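Local coordinates for protein carboxypeptidase A (Helicoverpa armigera, PDB 1JQG) that is a zinc-dependent metallocarboxypeptidase precursor of the M14 family, made in the insect mid-gut and probably trimming C-terminal residues from peptides, at residues F166-Q177 with I288-R298. Numbering follows the deposited sequence.
Sequences FQDASKPVVMMQ and IRDIIAEHRNR
Arg298 reaches into the loop 166-172 and gives a hydrogen bond from NH1 to Lys171 O at 2.6 Å, with the oxygen lying almost in the guanidinium plane. Val173 CG2 sits over one face of that group, 3.6 Å from Arg298 NH1, while Asp168 O and Ala169 CA lie over the opposite face. Arg298 NH2 comes 3.3 Å from Phe166 CD2, the ring and guanidinium planes turned 70° apart. Arg298 CG lies between the backbone N and the carbonyl carbon (chi1 65°), and the extended chain from CG to NE carries the guanidinium to Lys171 O. Arg298 NH1 also forms a salt bridge with Asp212 OD2. Replacing Arg298 with a leucine would probably leave Lys171 O without this donor and Asp212 without its salt-bridge partner. The backbone joins in: Val173 N donates to Arg298 O at 3.0 Å, beginning the parallel pairing of strands 173-178 and 299-307. In this M14 alpha/beta fold, helix 283-294 belongs to the crossover from strand 212-216 to strand 299-307, which steps over the intervening strand 173-178; its segment 288-294 packs there, at 170° to strand 173-177. Met175, extended from a CG anti to its own N, lays SD against Ile291 CG2 (4.0 Å) and Ile292 CG1; His295, just past the helix, meets the Phe166 ring obliquely, CE1 to CD2 3.7 Å. Toward the zinc side, Gln177 OE1 rests 3.6 Å from Ile288 CG2, its amide oriented by a hydrogen bond from NE2 to Asp304.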
ATOM      1  N   PHE A 166     -24.856   1.034  -9.616  1.00 27.99           N
ATOM      2  CA  PHE A 166     -24.599  -0.384  -9.442  1.00 28.54           C
ATOM      3  C   PHE A 166     -25.772  -1.302  -9.764  1.00 30.87           C
ATOM      4  O   PHE A 166     -25.812  -2.433  -9.247  1.00 29.52           O
ATOM      5  CB  PHE A 166     -24.091  -0.620  -8.002  1.00 20.97           C
ATOM      6  CG  PHE A 166     -22.607  -0.407  -7.847  1.00 24.17           C
ATOM      7  CD1 PHE A 166     -22.048   0.844  -8.093  1.00 24.98           C
ATOM      8  CD2 PHE A 166     -21.753  -1.420  -7.466  1.00 21.74           C
ATOM      9  CE1 PHE A 166     -20.688   1.059  -7.960  1.00 22.92           C
ATOM     10  CE2 PHE A 166     -20.392  -1.205  -7.339  1.00 20.04           C
ATOM     11  CZ  PHE A 166     -19.844   0.038  -7.577  1.00 16.28           C
ATOM     12  N   GLN A 167     -26.691  -0.855 -10.617  1.00 34.32           N
ATOM     13  CA  GLN A 167     -27.905  -1.546 -10.966  1.00 36.51           C
ATOM     14  C   GLN A 167     -27.740  -2.422 -12.197  1.00 35.87           C
ATOM     15  O   GLN A 167     -28.329  -3.486 -12.268  1.00 39.32           O
ATOM     16  CB  GLN A 167     -29.023  -0.525 -11.211  1.00 41.62           C
ATOM     17  CG  GLN A 167     -29.373   0.329 -10.009  1.00 46.91           C
ATOM     18  CD  GLN A 167     -29.908  -0.443  -8.817  1.00 53.19           C
ATOM     19  OE1 GLN A 167     -29.135  -1.151  -8.171  1.00 52.91           O
ATOM     20  NE2 GLN A 167     -31.212  -0.225  -8.621  1.00 55.85           N
ATOM     21  N   ASP A 168     -26.970  -1.971 -13.167  1.00 36.49           N
ATOM     22  CA  ASP A 168     -26.743  -2.700 -14.404  1.00 33.52           C
ATOM     23  C   ASP A 168     -25.594  -3.678 -14.155  1.00 33.93           C
ATOM     24  O   ASP A 168     -24.421  -3.287 -14.222  1.00 33.19           O
ATOM     25  CB  ASP A 168     -26.447  -1.752 -15.553  1.00 38.59           C
ATOM     26  CG  ASP A 168     -26.319  -2.421 -16.900  1.00 41.38           C
ATOM     27  OD1 ASP A 168     -25.557  -1.914 -17.758  1.00 47.41           O
ATOM     28  OD2 ASP A 168     -26.969  -3.459 -17.114  1.00 52.89           O
ATOM     29  N   ALA A 169     -25.931  -4.954 -13.959  1.00 29.62           N
ATOM     30  CA  ALA A 169     -24.973  -5.988 -13.673  1.00 29.31           C
ATOM     31  C   ALA A 169     -24.102  -6.390 -14.848  1.00 31.33           C
ATOM     32  O   ALA A 169     -23.077  -7.046 -14.700  1.00 32.52           O
ATOM     33  CB  ALA A 169     -25.710  -7.195 -13.098  1.00 24.54           C
ATOM     34  N   SER A 170     -24.369  -5.892 -16.041  1.00 35.70           N
ATOM     35  CA  SER A 170     -23.517  -6.152 -17.210  1.00 34.44           C
ATOM     36  C   SER A 170     -22.192  -5.393 -17.111  1.00 34.40           C
ATOM     37  O   SER A 170     -21.227  -5.756 -17.774  1.00 36.40           O
ATOM     38  CB  SER A 170     -24.243  -5.780 -18.509  1.00 32.65           C
ATOM     39  OG  SER A 170     -24.511  -4.369 -18.567  1.00 37.36           O
ATOM     40  N   LYS A 171     -22.144  -4.295 -16.375  1.00 32.03           N
ATOM     41  CA  LYS A 171     -20.946  -3.485 -16.218  1.00 31.04           C
ATOM     42  C   LYS A 171     -19.981  -4.130 -15.231  1.00 29.58           C
ATOM     43  O   LYS A 171     -20.344  -4.541 -14.122  1.00 31.84           O
ATOM     44  CB  LYS A 171     -21.263  -2.046 -15.762  1.00 28.06           C
ATOM     45  CG  LYS A 171     -22.184  -1.288 -16.721  1.00 39.48           C
ATOM     46  CD  LYS A 171     -22.708   0.036 -16.219  1.00 43.49           C
ATOM     47  CE  LYS A 171     -21.573   0.943 -15.778  1.00 53.55           C
ATOM     48  NZ  LYS A 171     -22.143   2.267 -15.379  1.00 59.27           N
ATOM     49  N   PRO A 172     -18.702  -4.182 -15.575  1.00 25.27           N
ATOM     50  CA  PRO A 172     -17.675  -4.708 -14.699  1.00 25.13           C
ATOM     51  C   PRO A 172     -17.368  -3.793 -13.524  1.00 22.91           C
ATOM     52  O   PRO A 172     -17.499  -2.581 -13.649  1.00 23.20           O
ATOM     53  CB  PRO A 172     -16.428  -4.798 -15.619  1.00 23.81           C
ATOM     54  CG  PRO A 172     -16.659  -3.718 -16.603  1.00 21.06           C
ATOM     55  CD  PRO A 172     -18.151  -3.762 -16.876  1.00 21.32           C
ATOM     56  N   VAL A 173     -16.895  -4.323 -12.413  1.00 21.83           N
ATOM     57  CA  VAL A 173     -16.455  -3.569 -11.249  1.00 20.95           C
ATOM     58  C   VAL A 173     -14.929  -3.564 -11.054  1.00 21.66           C
ATOM     59  O   VAL A 173     -14.224  -4.580 -11.202  1.00 24.64           O
ATOM     60  CB  VAL A 173     -17.093  -4.176  -9.989  1.00 20.18           C
ATOM     61  CG1 VAL A 173     -16.680  -3.501  -8.693  1.00 22.46           C
ATOM     62  CG2 VAL A 173     -18.604  -4.103 -10.087  1.00 28.72           C
ATOM     63  N   VAL A 174     -14.384  -2.412 -10.777  1.00 18.66           N
ATOM     64  CA  VAL A 174     -12.977  -2.204 -10.498  1.00 24.16           C
ATOM     65  C   VAL A 174     -12.789  -1.702  -9.055  1.00 25.35           C
ATOM     66  O   VAL A 174     -13.296  -0.632  -8.702  1.00 27.60           O
ATOM     67  CB  VAL A 174     -12.360  -1.184 -11.487  1.00 17.07           C
ATOM     68  CG1 VAL A 174     -10.913  -0.866 -11.109  1.00 13.76           C
ATOM     69  CG2 VAL A 174     -12.484  -1.721 -12.901  1.00 15.14           C
ATOM     70  N   MET A 175     -12.186  -2.532  -8.209  1.00 23.17           N
ATOM     71  CA  MET A 175     -11.998  -2.129  -6.816  1.00 23.90           C
ATOM     72  C   MET A 175     -10.598  -1.553  -6.666  1.00 21.65           C
ATOM     73  O   MET A 175      -9.630  -2.077  -7.202  1.00 22.46           O
ATOM     74  CB  MET A 175     -12.271  -3.279  -5.829  1.00 20.51           C
ATOM     75  CG  MET A 175     -12.462  -2.778  -4.409  1.00 18.18           C
ATOM     76  SD  MET A 175     -12.826  -4.063  -3.245  1.00 15.86           S
ATOM     77  CE  MET A 175     -12.243  -3.306  -1.728  1.00 17.74           C
ATOM     78  N   MET A 176     -10.483  -0.530  -5.838  1.00 21.41           N
ATOM     79  CA  MET A 176      -9.171   0.086  -5.546  1.00 21.35           C
ATOM     80  C   MET A 176      -9.068   0.486  -4.086  1.00 17.78           C
ATOM     81  O   MET A 176     -10.053   0.889  -3.458  1.00 20.07           O
ATOM     82  CB  MET A 176      -9.098   1.275  -6.475  1.00 28.14           C
ATOM     83  CG  MET A 176      -7.867   2.130  -6.413  1.00 28.49           C
ATOM     84  SD  MET A 176      -8.254   3.703  -7.237  1.00 28.49           S
ATOM     85  CE  MET A 176      -9.013   3.105  -8.720  1.00 22.55           C
ATOM     86  N   GLN A 177      -7.911   0.263  -3.486  1.00 19.02           N
ATOM     87  CA  GLN A 177      -7.720   0.612  -2.072  1.00 18.83           C
ATOM     88  C   GLN A 177      -6.307   1.067  -1.757  1.00 14.72           C
ATOM     89  O   GLN A 177      -5.373   0.705  -2.414  1.00 15.61           O
ATOM     90  CB  GLN A 177      -8.022  -0.546  -1.111  1.00 20.11           C
ATOM     91  CG  GLN A 177      -7.200  -1.803  -1.376  1.00 21.48           C
ATOM     92  CD  GLN A 177      -7.540  -2.929  -0.425  1.00 20.35           C
ATOM     93  OE1 GLN A 177      -8.718  -3.277  -0.370  1.00 22.04           O
ATOM     94  NE2 GLN A 177      -6.540  -3.457   0.290  1.00 16.67           N
ATOM     95  N   ILE A 288     -13.093  -5.385   4.240  1.00 18.94           N
ATOM     96  CA  ILE A 288     -12.646  -5.548   2.870  1.00 20.49           C
ATOM     97  C   ILE A 288     -13.148  -6.840   2.228  1.00 20.03           C
ATOM     98  O   ILE A 288     -13.624  -6.868   1.079  1.00 18.64           O
ATOM     99  CB  ILE A 288     -11.117  -5.475   2.734  1.00 24.26           C
ATOM    100  CG1 ILE A 288     -10.582  -4.100   3.135  1.00 25.22           C
ATOM    101  CG2 ILE A 288     -10.675  -5.772   1.308  1.00 16.46           C
ATOM    102  CD1 ILE A 288      -9.085  -4.016   3.347  1.00 17.81           C
ATOM    103  N   ARG A 289     -13.172  -7.886   3.040  1.00 21.94           N
ATOM    104  CA  ARG A 289     -13.687  -9.189   2.644  1.00 19.68           C
ATOM    105  C   ARG A 289     -15.156  -9.097   2.273  1.00 20.32           C
ATOM    106  O   ARG A 289     -15.554  -9.568   1.211  1.00 23.21           O
ATOM    107  CB  ARG A 289     -13.489 -10.195   3.786  1.00 14.59           C
ATOM    108  CG  ARG A 289     -14.028 -11.605   3.471  1.00 20.10           C
ATOM    109  CD  ARG A 289     -14.325 -12.370   4.758  1.00 16.28           C
ATOM    110  NE  ARG A 289     -15.162 -11.596   5.659  1.00 24.31           N
ATOM    111  CZ  ARG A 289     -15.222 -11.701   6.982  1.00 24.22           C
ATOM    112  NH1 ARG A 289     -14.467 -12.609   7.576  1.00 33.39           N
ATOM    113  NH2 ARG A 289     -16.039 -10.891   7.637  1.00 25.61           N
ATOM    114  N   ASP A 290     -15.947  -8.449   3.113  1.00 19.18           N
ATOM    115  CA  ASP A 290     -17.364  -8.260   2.877  1.00 22.04           C
ATOM    116  C   ASP A 290     -17.679  -7.452   1.627  1.00 22.51           C
ATOM    117  O   ASP A 290     -18.610  -7.748   0.857  1.00 25.71           O
ATOM    118  CB  ASP A 290     -18.003  -7.599   4.103  1.00 28.37           C
ATOM    119  CG  ASP A 290     -17.929  -8.438   5.353  1.00 30.38           C
ATOM    120  OD1 ASP A 290     -17.779  -9.678   5.308  1.00 28.96           O
ATOM    121  OD2 ASP A 290     -18.022  -7.904   6.472  1.00 39.31           O
ATOM    122  N   ILE A 291     -16.887  -6.438   1.328  1.00 22.30           N
ATOM    123  CA  ILE A 291     -17.014  -5.680   0.087  1.00 24.42           C
ATOM    124  C   ILE A 291     -16.714  -6.540  -1.147  1.00 25.09           C
ATOM    125  O   ILE A 291     -17.486  -6.498  -2.100  1.00 28.88           O
ATOM    126  CB  ILE A 291     -16.049  -4.472   0.054  1.00 22.20           C
ATOM    127  CG1 ILE A 291     -16.312  -3.561   1.259  1.00 26.46           C
ATOM    128  CG2 ILE A 291     -16.241  -3.745  -1.239  1.00 15.70           C
ATOM    129  CD1 ILE A 291     -15.378  -2.380   1.431  1.00 17.51           C
ATOM    130  N   ILE A 292     -15.673  -7.370  -1.073  1.00 22.82           N
ATOM    131  CA  ILE A 292     -15.280  -8.219  -2.179  1.00 21.91           C
ATOM    132  C   ILE A 292     -16.388  -9.225  -2.458  1.00 24.27           C
ATOM    133  O   ILE A 292     -16.657  -9.500  -3.624  1.00 25.74           O
ATOM    134  CB  ILE A 292     -13.935  -8.926  -1.928  1.00 21.67           C
ATOM    135  CG1 ILE A 292     -12.765  -7.930  -1.924  1.00 14.90           C
ATOM    136  CG2 ILE A 292     -13.707 -10.043  -2.926  1.00 10.29           C
ATOM    137  CD1 ILE A 292     -11.446  -8.571  -1.475  1.00 13.97           C
ATOM    138  N   ALA A 293     -16.965  -9.788  -1.393  1.00 24.94           N
ATOM    139  CA  ALA A 293     -17.949 -10.838  -1.473  1.00 23.50           C
ATOM    140  C   ALA A 293     -19.229 -10.368  -2.118  1.00 25.34           C
ATOM    141  O   ALA A 293     -19.729 -10.973  -3.071  1.00 26.96           O
ATOM    142  CB  ALA A 293     -18.367 -11.329  -0.074  1.00 23.25           C
ATOM    143  N   GLU A 294     -19.663  -9.186  -1.682  1.00 27.88           N
ATOM    144  CA  GLU A 294     -20.865  -8.559  -2.275  1.00 28.27           C
ATOM    145  C   GLU A 294     -20.752  -8.363  -3.784  1.00 29.33           C
ATOM    146  O   GLU A 294     -21.765  -8.304  -4.492  1.00 31.32           O
ATOM    147  CB  GLU A 294     -21.145  -7.238  -1.578  1.00 26.81           C
ATOM    148  CG  GLU A 294     -22.434  -6.539  -1.952  1.00 34.63           C
ATOM    149  CD  GLU A 294     -22.690  -5.269  -1.159  1.00 41.99           C
ATOM    150  OE1 GLU A 294     -22.437  -5.185   0.066  1.00 42.58           O
ATOM    151  OE2 GLU A 294     -23.146  -4.260  -1.736  1.00 46.26           O
ATOM    152  N   HIS A 295     -19.568  -8.035  -4.299  1.00 25.64           N
ATOM    153  CA  HIS A 295     -19.403  -7.741  -5.711  1.00 29.10           C
ATOM    154  C   HIS A 295     -18.575  -8.757  -6.484  1.00 26.27           C
ATOM    155  O   HIS A 295     -18.080  -8.454  -7.570  1.00 29.96           O
ATOM    156  CB  HIS A 295     -18.809  -6.320  -5.865  1.00 22.03           C
ATOM    157  CG  HIS A 295     -19.596  -5.294  -5.108  1.00 30.70           C
ATOM    158  ND1 HIS A 295     -20.730  -4.694  -5.589  1.00 33.09           N
ATOM    159  CD2 HIS A 295     -19.391  -4.786  -3.848  1.00 31.29           C
ATOM    160  CE1 HIS A 295     -21.218  -3.853  -4.678  1.00 29.69           C
ATOM    161  NE2 HIS A 295     -20.417  -3.901  -3.620  1.00 38.11           N
ATOM    162  N   ARG A 296     -18.422  -9.966  -5.968  1.00 25.83           N
ATOM    163  CA  ARG A 296     -17.531 -10.952  -6.588  1.00 33.97           C
ATOM    164  C   ARG A 296     -18.102 -11.473  -7.902  1.00 34.33           C
ATOM    165  O   ARG A 296     -17.339 -11.940  -8.738  1.00 33.43           O
ATOM    166  CB  ARG A 296     -17.258 -12.154  -5.660  1.00 40.86           C
ATOM    167  CG  ARG A 296     -18.515 -12.910  -5.250  1.00 35.26           C
ATOM    168  CD  ARG A 296     -18.204 -14.041  -4.300  1.00 43.86           C
ATOM    169  NE  ARG A 296     -19.350 -14.419  -3.470  1.00 48.16           N
ATOM    170  CZ  ARG A 296     -19.243 -15.020  -2.283  1.00 53.28           C
ATOM    171  NH1 ARG A 296     -17.997 -15.270  -1.849  1.00 57.94           N
ATOM    172  NH2 ARG A 296     -20.333 -15.320  -1.591  1.00 45.52           N
ATOM    173  N   ASN A 297     -19.420 -11.350  -8.071  1.00 34.68           N
ATOM    174  CA  ASN A 297     -20.125 -11.761  -9.266  1.00 34.34           C
ATOM    175  C   ASN A 297     -19.698 -11.027 -10.529  1.00 32.65           C
ATOM    176  O   ASN A 297     -19.743 -11.577 -11.620  1.00 34.88           O
ATOM    177  CB  ASN A 297     -21.636 -11.522  -9.080  1.00 43.04           C
ATOM    178  CG  ASN A 297     -22.438 -12.146 -10.211  1.00 47.70           C
ATOM    179  OD1 ASN A 297     -22.419 -13.352 -10.494  1.00 50.42           O
ATOM    180  ND2 ASN A 297     -23.192 -11.261 -10.866  1.00 53.48           N
ATOM    181  N   ARG A 298     -19.220  -9.791 -10.416  1.00 27.23           N
ATOM    182  CA  ARG A 298     -18.773  -9.039 -11.568  1.00 27.45           C
ATOM    183  C   ARG A 298     -17.522  -8.180 -11.401  1.00 23.09           C
ATOM    184  O   ARG A 298     -17.265  -7.297 -12.221  1.00 21.49           O
ATOM    185  CB  ARG A 298     -19.949  -8.182 -12.084  1.00 27.07           C
ATOM    186  CG  ARG A 298     -20.404  -7.106 -11.096  1.00 25.94           C
ATOM    187  CD  ARG A 298     -21.756  -6.567 -11.589  1.00 24.48           C
ATOM    188  NE  ARG A 298     -22.255  -5.538 -10.714  1.00 19.99           N
ATOM    189  CZ  ARG A 298     -22.203  -4.231 -10.870  1.00 24.97           C
ATOM    190  NH1 ARG A 298     -21.628  -3.748 -11.971  1.00 14.19           N
ATOM    191  NH2 ARG A 298     -22.723  -3.398  -9.954  1.00 28.37           N
TER